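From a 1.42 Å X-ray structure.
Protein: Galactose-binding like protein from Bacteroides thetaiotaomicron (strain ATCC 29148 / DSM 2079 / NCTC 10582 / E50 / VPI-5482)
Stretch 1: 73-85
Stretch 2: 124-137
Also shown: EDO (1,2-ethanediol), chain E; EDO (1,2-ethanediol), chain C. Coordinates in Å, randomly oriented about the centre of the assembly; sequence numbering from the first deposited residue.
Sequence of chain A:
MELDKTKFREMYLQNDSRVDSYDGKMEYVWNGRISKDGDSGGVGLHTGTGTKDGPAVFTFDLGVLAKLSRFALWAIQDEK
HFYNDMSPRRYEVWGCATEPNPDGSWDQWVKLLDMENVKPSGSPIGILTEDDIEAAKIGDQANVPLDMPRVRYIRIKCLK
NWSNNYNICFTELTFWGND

Stretch 1 73-85: LWAIQDEKHFYND
Stretch 2 (124-137) PIGILTEDDIEAAK

The shortest polar contact between the stretches is the hydrogen bond from Tyr 83 OH to Asp 132 O, 2.6 Å. Tyr 83 reaches it from an unusual backbone, phi/psi 50/42, in the type II turn from His 81 to Asn 84; its CA-to-CB bond points toward the other stretch, and chi1 -42° (m) with chi2 -80° sets Asp 132 O near the ring plane. The same carbonyl accepts the helical bond from Ala 136 N (3.1 Å), so the phenol joins an intact helix. A weak hydrogen bond runs from Trp 74 NE1 to Lys 137 O, 3.0 Å with an N-H...O angle of 133°; the CA-to-CB bond of Trp 74 (phi/psi -119/135, in the strand) points sideways to the other stretch, and chi1 -69° (m) with chi2 -99° brings the indole edge to that carbonyl.

Two waters extend the polar contact. Water 1 accepts from Ala 75 N (2.9 Å) and donates to Ala 136 O (2.8 Å); water 2 accepts from Gly 126 N (2.9 Å) and lies 3.0 Å from Tyr 83 O.

The helix, which runs from 130 through 137 and on beyond the stretch, begins after Thr 129, whose OG1 (chi1 69°, p) accepts from Asp 132 N at 3.2 Å, capping the helix; the bond from Thr 129 N to Asp 132 OD2, 2.9 Å, runs back the other way. On the other stretch, His 81 ND1 donates to Asp 78 OD1 (2.6 Å, 171°) and Phe 82 N to Asp 78 O (2.9 Å), bracing the loop that presents the two aromatic residues.

Nearest CA pairs set the register: Gln 77 CA with Lys 137 CA (7.2 Å), Phe 82 CA with Ala 136 CA (6.7 Å) and Asn 84 CA with Ile 125 CA (6.4 Å); the stretches therefore run antiparallel overall. Together they bury 665 Å².

Packing centres on Phe 82 (chi1 -70°, m; chi2 -30°) and Tyr 83. Ala 136 CB sits over one phenylalanine face, 3.8 Å from the Phe 82 ring centroid and 29° off its normal, a CH-pi contact; its small methyl fits this close approach and also lies 4.2 Å from Tyr 83 CZ. Leu 128, extended at -130/137 with chi1 -62° (m) and chi2 172° (t), has its CA-to-CB bond toward the other stretch: CD2 is 3.7 Å from Tyr 83 CD2 and 4.1 Å from Phe 82 CB, while CD1 meets Glu 79 CG at 3.5 Å. Ile 133 CG2 approaches Phe 82 CE2 at 4.2 Å.

Farther out, Ile 125 CD1 lies 3.3 Å from Asn 84 OD1. Gly 126, at 97/-14 in the type II turn from Pro 124 to Ile 127, suits its place because a CB would jam against the preceding carbonyl.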

ATOM      1  N   LEU A  73      -0.045  14.752 -14.343  1.00  7.09           N
ATOM      2  CA  LEU A  73      -0.219  13.326 -14.427  1.00  6.28           C
ATOM      3  C   LEU A  73       0.228  12.886 -15.814  1.00  6.75           C
ATOM      4  O   LEU A  73      -0.185  13.510 -16.808  1.00  7.47           O
ATOM      5  CB  LEU A  73      -1.648  12.897 -14.122  1.00  6.88           C
ATOM      6  CG  LEU A  73      -1.957  11.374 -14.130  1.00  6.70           C
ATOM      7  CD1 LEU A  73      -3.035  11.048 -13.071  1.00  7.53           C
ATOM      8  CD2 LEU A  73      -2.376  10.868 -15.533  1.00  8.69           C
ATOM      9  N   TRP A  74       0.958  11.763 -15.880  1.00  6.98           N
ATOM     10  CA  TRP A  74       1.451  11.207 -17.147  1.00  6.24           C
ATOM     11  C   TRP A  74       0.868   9.804 -17.337  1.00  6.05           C
ATOM     12  O   TRP A  74       1.027   8.948 -16.478  1.00  6.58           O
ATOM     13  CB  TRP A  74       3.013  11.086 -17.164  1.00  6.16           C
ATOM     14  CG  TRP A  74       3.646  12.440 -17.209  1.00  7.20           C
ATOM     15  CD1 TRP A  74       4.128  13.042 -18.332  1.00  9.47           C
ATOM     16  CD2 TRP A  74       3.861  13.395 -16.118  1.00  6.46           C
ATOM     17  NE1 TRP A  74       4.663  14.275 -18.014  1.00  7.92           N
ATOM     18  CE2 TRP A  74       4.547  14.507 -16.650  1.00  7.53           C
ATOM     19  CE3 TRP A  74       3.726  13.381 -14.734  1.00  8.27           C
ATOM     20  CZ2 TRP A  74       4.977  15.603 -15.914  1.00  8.66           C
ATOM     21  CZ3 TRP A  74       4.140  14.448 -13.953  1.00  9.37           C
ATOM     22  CH2 TRP A  74       4.740  15.578 -14.550  1.00  9.30           C
ATOM     23  N   ALA A  75       0.396   9.538 -18.532  1.00  6.39           N
ATOM     24  CA  ALA A  75       0.078   8.218 -19.040  1.00  7.34           C
ATOM     25  C   ALA A  75       1.371   7.404 -19.256  1.00  7.36           C
ATOM     26  O   ALA A  75       2.465   7.956 -19.452  1.00  8.28           O
ATOM     27  CB  ALA A  75      -0.725   8.334 -20.342  1.00  9.01           C
ATOM     28  N   ILE A  76       1.224   6.072 -19.211  1.00  8.09           N
ATOM     29  CA  ILE A  76       2.375   5.208 -19.515  1.00  7.95           C
ATOM     30  C   ILE A  76       2.830   5.556 -20.955  1.00  8.22           C
ATOM     31  O   ILE A  76       2.017   5.801 -21.866  1.00  9.48           O
ATOM     32  CB  ILE A  76       1.931   3.731 -19.388  1.00  7.94           C
ATOM     33  CG1 ILE A  76       1.579   3.404 -17.915  1.00  9.59           C
ATOM     34  CG2 ILE A  76       2.978   2.743 -19.967  1.00 10.87           C
ATOM     35  CD1 ILE A  76       0.788   2.097 -17.766  1.00 10.61           C
ATOM     36  N   GLN A  77       4.145   5.753 -21.116  1.00  9.06           N
ATOM     37  CA  GLN A  77       4.686   6.535 -22.259  1.00 10.02           C
ATOM     38  C   GLN A  77       4.974   5.734 -23.547  1.00 12.15           C
ATOM     39  O   GLN A  77       6.123   5.633 -24.051  1.00 13.81           O
ATOM     40  CB  GLN A  77       5.952   7.252 -21.768  1.00 11.65           C
ATOM     41  CG  GLN A  77       5.711   8.304 -20.664  1.00 11.19           C
ATOM     42  CD  GLN A  77       5.081   9.580 -21.193  1.00 12.11           C
ATOM     43  OE1 GLN A  77       3.913  10.004 -20.868  1.00 13.80           O
ATOM     44  NE2 GLN A  77       5.897  10.269 -21.953  1.00 13.68           N
ATOM     45  N   ASP A  78       3.900   5.131 -24.051  1.00 11.07           N
ATOM     46  CA  ASP A  78       4.043   4.430 -25.322  1.00 11.61           C
ATOM     47  C   ASP A  78       2.721   4.465 -26.095  1.00 11.32           C
ATOM     48  O   ASP A  78       1.685   4.898 -25.536  1.00 14.61           O
ATOM     49  CB  ASP A  78       4.492   2.986 -25.067  1.00 12.04           C
ATOM     50  CG  ASP A  78       3.659   2.214 -24.053  1.00 10.82           C
ATOM     51  OD1 ASP A  78       2.455   2.396 -24.019  1.00 13.85           O
ATOM     52  OD2 ASP A  78       4.271   1.460 -23.271  1.00 13.51           O
ATOM     53  N   GLU A  79       2.802   4.071 -27.393  1.00 13.43           N
ATOM     54  CA  GLU A  79       1.600   4.258 -28.198  1.00 16.82           C
ATOM     55  C   GLU A  79       0.436   3.392 -27.747  1.00 15.88           C
ATOM     56  O   GLU A  79      -0.729   3.829 -27.897  1.00 19.95           O
ATOM     57  CB  GLU A  79       1.912   3.935 -29.641  1.00 22.37           C
ATOM     58  CG  GLU A  79       2.787   5.019 -30.254  1.00 29.27           C
ATOM     59  CD  GLU A  79       3.043   4.802 -31.733  1.00 39.52           C
ATOM     60  OE1 GLU A  79       3.714   5.670 -32.344  1.00 46.30           O
ATOM     61  OE2 GLU A  79       2.563   3.746 -32.253  1.00 58.24           O
ATOM     62  N   LYS A  80       0.734   2.264 -27.084  1.00 14.13           N
ATOM     63  CA  LYS A  80      -0.319   1.397 -26.556  1.00 14.68           C
ATOM     64  C   LYS A  80      -1.196   2.190 -25.565  1.00 13.38           C
ATOM     65  O   LYS A  80      -2.408   1.983 -25.517  1.00 14.55           O
ATOM     66  CB  LYS A  80       0.309   0.175 -25.876  1.00 16.71           C
ATOM     67  CG  LYS A  80      -0.731  -0.701 -25.221  1.00 20.03           C
ATOM     68  CD  LYS A  80      -0.148  -1.909 -24.489  1.00 20.57           C
ATOM     69  CE  LYS A  80      -1.235  -2.934 -24.199  1.00 32.20           C
ATOM     70  NZ  LYS A  80      -0.787  -4.129 -23.437  1.00 31.48           N
ATOM     71  N   HIS A  81      -0.614   3.137 -24.823  1.00 10.54           N
ATOM     72  CA  HIS A  81      -1.293   3.835 -23.739  1.00 10.44           C
ATOM     73  C   HIS A  81      -1.646   5.282 -24.072  1.00  9.65           C
ATOM     74  O   HIS A  81      -2.466   5.859 -23.386  1.00 12.24           O
ATOM     75  CB  HIS A  81      -0.503   3.714 -22.429  1.00  9.73           C
ATOM     76  CG  HIS A  81      -0.404   2.307 -21.967  1.00 10.14           C
ATOM     77  ND1 HIS A  81       0.663   1.571 -22.301  1.00 10.14           N
ATOM     78  CD2 HIS A  81      -1.158   1.558 -21.102  1.00 11.55           C
ATOM     79  CE1 HIS A  81       0.569   0.364 -21.736  1.00 10.97           C
ATOM     80  NE2 HIS A  81      -0.539   0.315 -20.988  1.00 12.27           N
ATOM     81  N   PHE A  82      -1.044   5.918 -25.079  1.00 12.35           N
ATOM     82  CA  PHE A  82      -1.362   7.317 -25.347  1.00 10.76           C
ATOM     83  C   PHE A  82      -2.801   7.424 -25.882  1.00  9.91           C
ATOM     84  O   PHE A  82      -3.115   6.885 -26.963  1.00 12.29           O
ATOM     85  CB  PHE A  82      -0.398   7.910 -26.384  1.00 10.91           C
ATOM     86  CG  PHE A  82       1.026   8.128 -25.940  1.00 12.59           C
ATOM     87  CD1 PHE A  82       1.328   8.410 -24.625  1.00 12.77           C
ATOM     88  CD2 PHE A  82       2.074   8.109 -26.852  1.00 18.43           C
ATOM     89  CE1 PHE A  82       2.626   8.714 -24.226  1.00 15.42           C
ATOM     90  CE2 PHE A  82       3.385   8.395 -26.461  1.00 21.95           C
ATOM     91  CZ  PHE A  82       3.679   8.663 -25.127  1.00 17.08           C
ATOM     92  N   TYR A  83      -3.694   8.086 -25.130  1.00  9.89           N
ATOM     93  CA  TYR A  83      -5.089   8.232 -25.524  1.00 10.65           C
ATOM     94  C   TYR A  83      -5.691   6.876 -25.915  1.00 10.59           C
ATOM     95  O   TYR A  83      -6.429   6.746 -26.933  1.00 11.82           O
ATOM     96  CB  TYR A  83      -5.214   9.215 -26.706  1.00 11.38           C
ATOM     97  CG  TYR A  83      -4.338  10.419 -26.551  1.00  9.33           C
ATOM     98  CD1 TYR A  83      -4.699  11.503 -25.742  1.00  9.93           C
ATOM     99  CD2 TYR A  83      -3.104  10.469 -27.190  1.00 11.36           C
ATOM    100  CE1 TYR A  83      -3.858  12.616 -25.589  1.00  9.40           C
ATOM    101  CE2 TYR A  83      -2.254  11.566 -27.030  1.00 11.94           C
ATOM    102  CZ  TYR A  83      -2.618  12.626 -26.235  1.00 10.06           C
ATOM    103  OH  TYR A  83      -1.845  13.722 -26.098  1.00 12.37           O
ATOM    104  N   ASN A  84      -5.356   5.841 -25.105  1.00  9.90           N
ATOM    105  CA  ASN A  84      -5.748   4.486 -25.477  1.00 11.25           C
ATOM    106  C   ASN A  84      -5.722   3.663 -24.180  1.00 10.01           C
ATOM    107  O   ASN A  84      -5.340   4.130 -23.098  1.00 10.75           O
ATOM    108  CB  ASN A  84      -4.757   3.957 -26.541  1.00 13.70           C
ATOM    109  CG  ASN A  84      -5.398   2.960 -27.499  1.00 15.06           C
ATOM    110  OD1 ASN A  84      -6.340   2.254 -27.128  1.00 15.55           O
ATOM    111  ND2 ASN A  84      -4.908   2.927 -28.736  1.00 16.64           N
ATOM    112  N   ASP A  85      -6.066   2.380 -24.282  1.00 12.11           N
ATOM    113  CA  ASP A  85      -5.903   1.431 -23.191  1.00 11.30           C
ATOM    114  C   ASP A  85      -6.740   1.945 -21.991  1.00  9.72           C
ATOM    115  O   ASP A  85      -7.821   2.518 -22.194  1.00 10.87           O
ATOM    116  CB  ASP A  85      -4.409   1.145 -22.928  1.00 13.48           C
ATOM    117  CG  ASP A  85      -4.203  -0.184 -22.211  1.00 13.66           C
ATOM    118  OD1 ASP A  85      -4.248  -0.245 -20.945  1.00 14.06           O
ATOM    119  OD2 ASP A  85      -4.045  -1.180 -22.902  1.00 23.49           O
ATOM    120  N   PRO A 124      -9.196   9.467 -34.320  1.00 20.55           N
ATOM    121  CA  PRO A 124      -9.707   8.219 -33.760  1.00 21.20           C
ATOM    122  C   PRO A 124      -8.702   7.425 -32.913  1.00 17.51           C
ATOM    123  O   PRO A 124      -7.480   7.587 -33.060  1.00 17.74           O
ATOM    124  CB  PRO A 124     -10.075   7.387 -34.994  1.00 27.32           C
ATOM    125  CG  PRO A 124     -10.289   8.431 -36.076  1.00 30.57           C
ATOM    126  CD  PRO A 124      -9.300   9.544 -35.794  1.00 25.70           C
ATOM    127  N   ILE A 125      -9.224   6.561 -32.013  1.00 19.18           N
ATOM    128  CA  ILE A 125      -8.367   5.766 -31.123  1.00 18.65           C
ATOM    129  C   ILE A 125      -7.391   4.965 -31.993  1.00 18.76           C
ATOM    130  O   ILE A 125      -7.781   4.352 -32.991  1.00 21.21           O
ATOM    131  CB  ILE A 125      -9.216   4.867 -30.182  1.00 25.09           C
ATOM    132  CG1 ILE A 125      -8.392   4.314 -29.014  1.00 25.52           C
ATOM    133  CG2 ILE A 125      -9.887   3.745 -30.971  1.00 30.40           C
ATOM    134  CD1 ILE A 125      -9.234   3.742 -27.866  1.00 25.81           C
ATOM    135  N   GLY A 126      -6.105   4.953 -31.604  1.00 16.65           N
ATOM    136  CA  GLY A 126      -5.078   4.221 -32.312  1.00 19.42           C
ATOM    137  C   GLY A 126      -4.283   5.088 -33.290  1.00 17.49           C
ATOM    138  O   GLY A 126      -3.229   4.632 -33.740  1.00 21.99           O
ATOM    139  N   ILE A 127      -4.773   6.304 -33.608  1.00 15.94           N
ATOM    140  CA  ILE A 127      -4.089   7.232 -34.521  1.00 19.86           C
ATOM    141  C   ILE A 127      -3.477   8.362 -33.688  1.00 16.08           C
ATOM    142  O   ILE A 127      -4.164   8.942 -32.835  1.00 18.63           O
ATOM    143  CB  ILE A 127      -5.031   7.802 -35.611  1.00 21.52           C
ATOM    144  CG1 ILE A 127      -5.845   6.723 -36.331  1.00 27.21           C
ATOM    145  CG2 ILE A 127      -4.276   8.706 -36.594  1.00 25.62           C
ATOM    146  CD1 ILE A 127      -5.034   5.716 -37.060  1.00 28.50           C
ATOM    147  N   LEU A 128      -2.182   8.668 -33.936  1.00 16.39           N
ATOM    148  CA  LEU A 128      -1.472   9.670 -33.164  1.00 15.07           C
ATOM    149  C   LEU A 128      -0.772  10.654 -34.098  1.00 14.84           C
ATOM    150  O   LEU A 128      -0.100  10.253 -35.026  1.00 21.87           O
ATOM    151  CB  LEU A 128      -0.398   9.032 -32.253  1.00 16.18           C
ATOM    152  CG  LEU A 128      -0.896   8.048 -31.177  1.00 15.22           C
ATOM    153  CD1 LEU A 128       0.223   7.330 -30.459  1.00 16.64           C
ATOM    154  CD2 LEU A 128      -1.797   8.719 -30.134  1.00 15.79           C
ATOM    155  N   THR A 129      -0.840  11.928 -33.784  1.00 19.66           N
ATOM    156  CA  THR A 129      -0.006  12.906 -34.466  1.00 19.26           C
ATOM    157  C   THR A 129       1.193  13.285 -33.590  1.00 17.02           C
ATOM    158  O   THR A 129       1.396  12.846 -32.408  1.00 17.10           O
ATOM    159  CB  THR A 129      -0.793  14.164 -34.850  1.00 19.03           C
ATOM    160  OG1 THR A 129      -1.093  14.814 -33.618  1.00 17.39           O
ATOM    161  CG2 THR A 129      -2.075  13.897 -35.618  1.00 19.35           C
ATOM    162  N   GLU A 130       2.028  14.137 -34.182  1.00 17.93           N
ATOM    163  CA  GLU A 130       3.203  14.579 -33.462  1.00 18.60           C
ATOM    164  C   GLU A 130       2.768  15.430 -32.280  1.00 16.21           C
ATOM    165  O   GLU A 130       3.393  15.357 -31.213  1.00 17.96           O
ATOM    166  CB  GLU A 130       4.175  15.395 -34.296  1.00 27.67           C
ATOM    167  CG  GLU A 130       4.783  14.707 -35.550  1.00 51.69           C
ATOM    168  CD  GLU A 130       5.190  15.756 -36.609  1.00 76.86           C
ATOM    169  OE1 GLU A 130       4.523  15.852 -37.711  1.00 89.23           O
ATOM    170  OE2 GLU A 130       6.164  16.636 -36.227  1.00 82.00           O
ATOM    171  N   ASP A 131       1.733  16.268 -32.479  1.00 16.13           N
ATOM    172  CA  ASP A 131       1.161  17.086 -31.413  1.00 14.46           C
ATOM    173  C   ASP A 131       0.623  16.201 -30.277  1.00 14.88           C
ATOM    174  O   ASP A 131       0.773  16.488 -29.067  1.00 16.25           O
ATOM    175  CB  ASP A 131       0.062  18.025 -31.914  1.00 19.64           C
ATOM    176  CG  ASP A 131       0.541  19.290 -32.568  1.00 26.68           C
ATOM    177  OD1 ASP A 131       1.765  19.528 -32.544  1.00 29.87           O
ATOM    178  OD2 ASP A 131      -0.320  19.979 -33.136  1.00 41.29           O
ATOM    179  N   ASP A 132      -0.048  15.105 -30.624  1.00 14.33           N
ATOM    180  CA  ASP A 132      -0.662  14.238 -29.627  1.00 12.36           C
ATOM    181  C   ASP A 132       0.477  13.646 -28.763  1.00 11.80           C
ATOM    182  O   ASP A 132       0.393  13.520 -27.500  1.00 13.38           O
ATOM    183  CB  ASP A 132      -1.320  13.067 -30.312  1.00 13.45           C
ATOM    184  CG  ASP A 132      -2.560  13.473 -31.078  1.00 12.80           C
ATOM    185  OD1 ASP A 132      -3.099  14.547 -30.730  1.00 14.42           O
ATOM    186  OD2 ASP A 132      -2.966  12.680 -32.019  1.00 16.83           O
ATOM    187  N   ILE A 133       1.587  13.275 -29.416  1.00 12.54           N
ATOM    188  CA  ILE A 133       2.728  12.670 -28.716  1.00 10.58           C
ATOM    189  C   ILE A 133       3.383  13.707 -27.781  1.00 13.19           C
ATOM    190  O   ILE A 133       3.723  13.452 -26.616  1.00 12.85           O
ATOM    191  CB  ILE A 133       3.715  11.918 -29.661  1.00 14.96           C
ATOM    192  CG1 ILE A 133       3.035  10.704 -30.322  1.00 18.71           C
ATOM    193  CG2 ILE A 133       4.944  11.462 -28.896  1.00 16.66           C
ATOM    194  CD1 ILE A 133       3.773  10.076 -31.505  1.00 21.43           C
ATOM    195  N   GLU A 134       3.650  14.909 -28.296  1.00 13.36           N
ATOM    196  CA  GLU A 134       4.274  15.953 -27.501  1.00 12.99           C
ATOM    197  C   GLU A 134       3.416  16.223 -26.272  1.00 12.12           C
ATOM    198  O   GLU A 134       3.993  16.299 -25.152  1.00 12.68           O
ATOM    199  CB  GLU A 134       4.367  17.249 -28.343  1.00 14.40           C
ATOM    200  CG  GLU A 134       4.973  18.411 -27.535  1.00 16.19           C
ATOM    201  CD  GLU A 134       4.727  19.786 -28.153  1.00 19.67           C
ATOM    202  OE1 GLU A 134       3.550  20.194 -28.272  1.00 25.27           O
ATOM    203  OE2 GLU A 134       5.723  20.472 -28.422  1.00 19.29           O
ATOM    204  N   ALA A 135       2.090  16.281 -26.453  1.00 12.02           N
ATOM    205  CA  ALA A 135       1.245  16.610 -25.301  1.00 12.32           C
ATOM    206  C   ALA A 135       1.365  15.511 -24.244  1.00 11.73           C
ATOM    207  O   ALA A 135       1.317  15.801 -23.025  1.00 11.93           O
ATOM    208  CB  ALA A 135      -0.202  16.872 -25.713  1.00 13.16           C
ATOM    209  N   ALA A 136       1.415  14.245 -24.682  1.00 10.58           N
ATOM    210  CA  ALA A 136       1.489  13.151 -23.751  1.00  9.68           C
ATOM    211  C   ALA A 136       2.823  13.114 -22.988  1.00  9.75           C
ATOM    212  O   ALA A 136       2.817  12.681 -21.819  1.00 10.08           O
ATOM    213  CB  ALA A 136       1.142  11.857 -24.470  1.00 12.76           C
ATOM    214  N   LYS A 137       3.963  13.515 -23.587  1.00  9.88           N
ATOM    215  CA  LYS A 137       5.213  13.674 -22.837  1.00 10.92           C
ATOM    216  C   LYS A 137       5.106  14.826 -21.864  1.00 10.94           C
ATOM    217  O   LYS A 137       5.725  14.686 -20.809  1.00 12.53           O
ATOM    218  CB  LYS A 137       6.417  13.861 -23.786  1.00 13.17           C
ATOM    219  CG  LYS A 137       6.447  12.779 -24.818  1.00 15.56           C
ATOM    220  CD  LYS A 137       7.627  12.840 -25.797  1.00 17.64           C
ATOM    221  CE  LYS A 137       7.818  11.502 -26.469  1.00 22.87           C
ATOM    222  NZ  LYS A 137       8.762  11.631 -27.604  1.00 32.64           N
TER
HETATM  223  C1  EDO E 403      -4.837  -3.488 -20.498  1.00 22.77           C
HETATM  224  O1  EDO E 403      -4.003  -2.468 -20.009  1.00 23.38           O
HETATM  225  C2  EDO E 403      -4.329  -4.027 -21.818  1.00 27.45           C
HETATM  226  O2  EDO E 403      -2.977  -4.117 -21.579  1.00 35.02           O
HETATM  227  C1  EDO C 401       0.806  -2.979 -19.438  1.00 22.87           C
HETATM  228  O1  EDO C 401       1.123  -1.663 -19.067  1.00 24.64           O
HETATM  229  C2  EDO C 401      -0.583  -2.985 -19.087  1.00 19.60           C
HETATM  230  O2  EDO C 401      -1.322  -2.068 -19.853  1.00 21.60           O
HETATM  231  O   HOH W   1       0.557  11.716 -20.448  1.00 10.81           O
HETATM  232  O   HOH W   2      -5.045   6.761 -29.582  1.00 15.95           O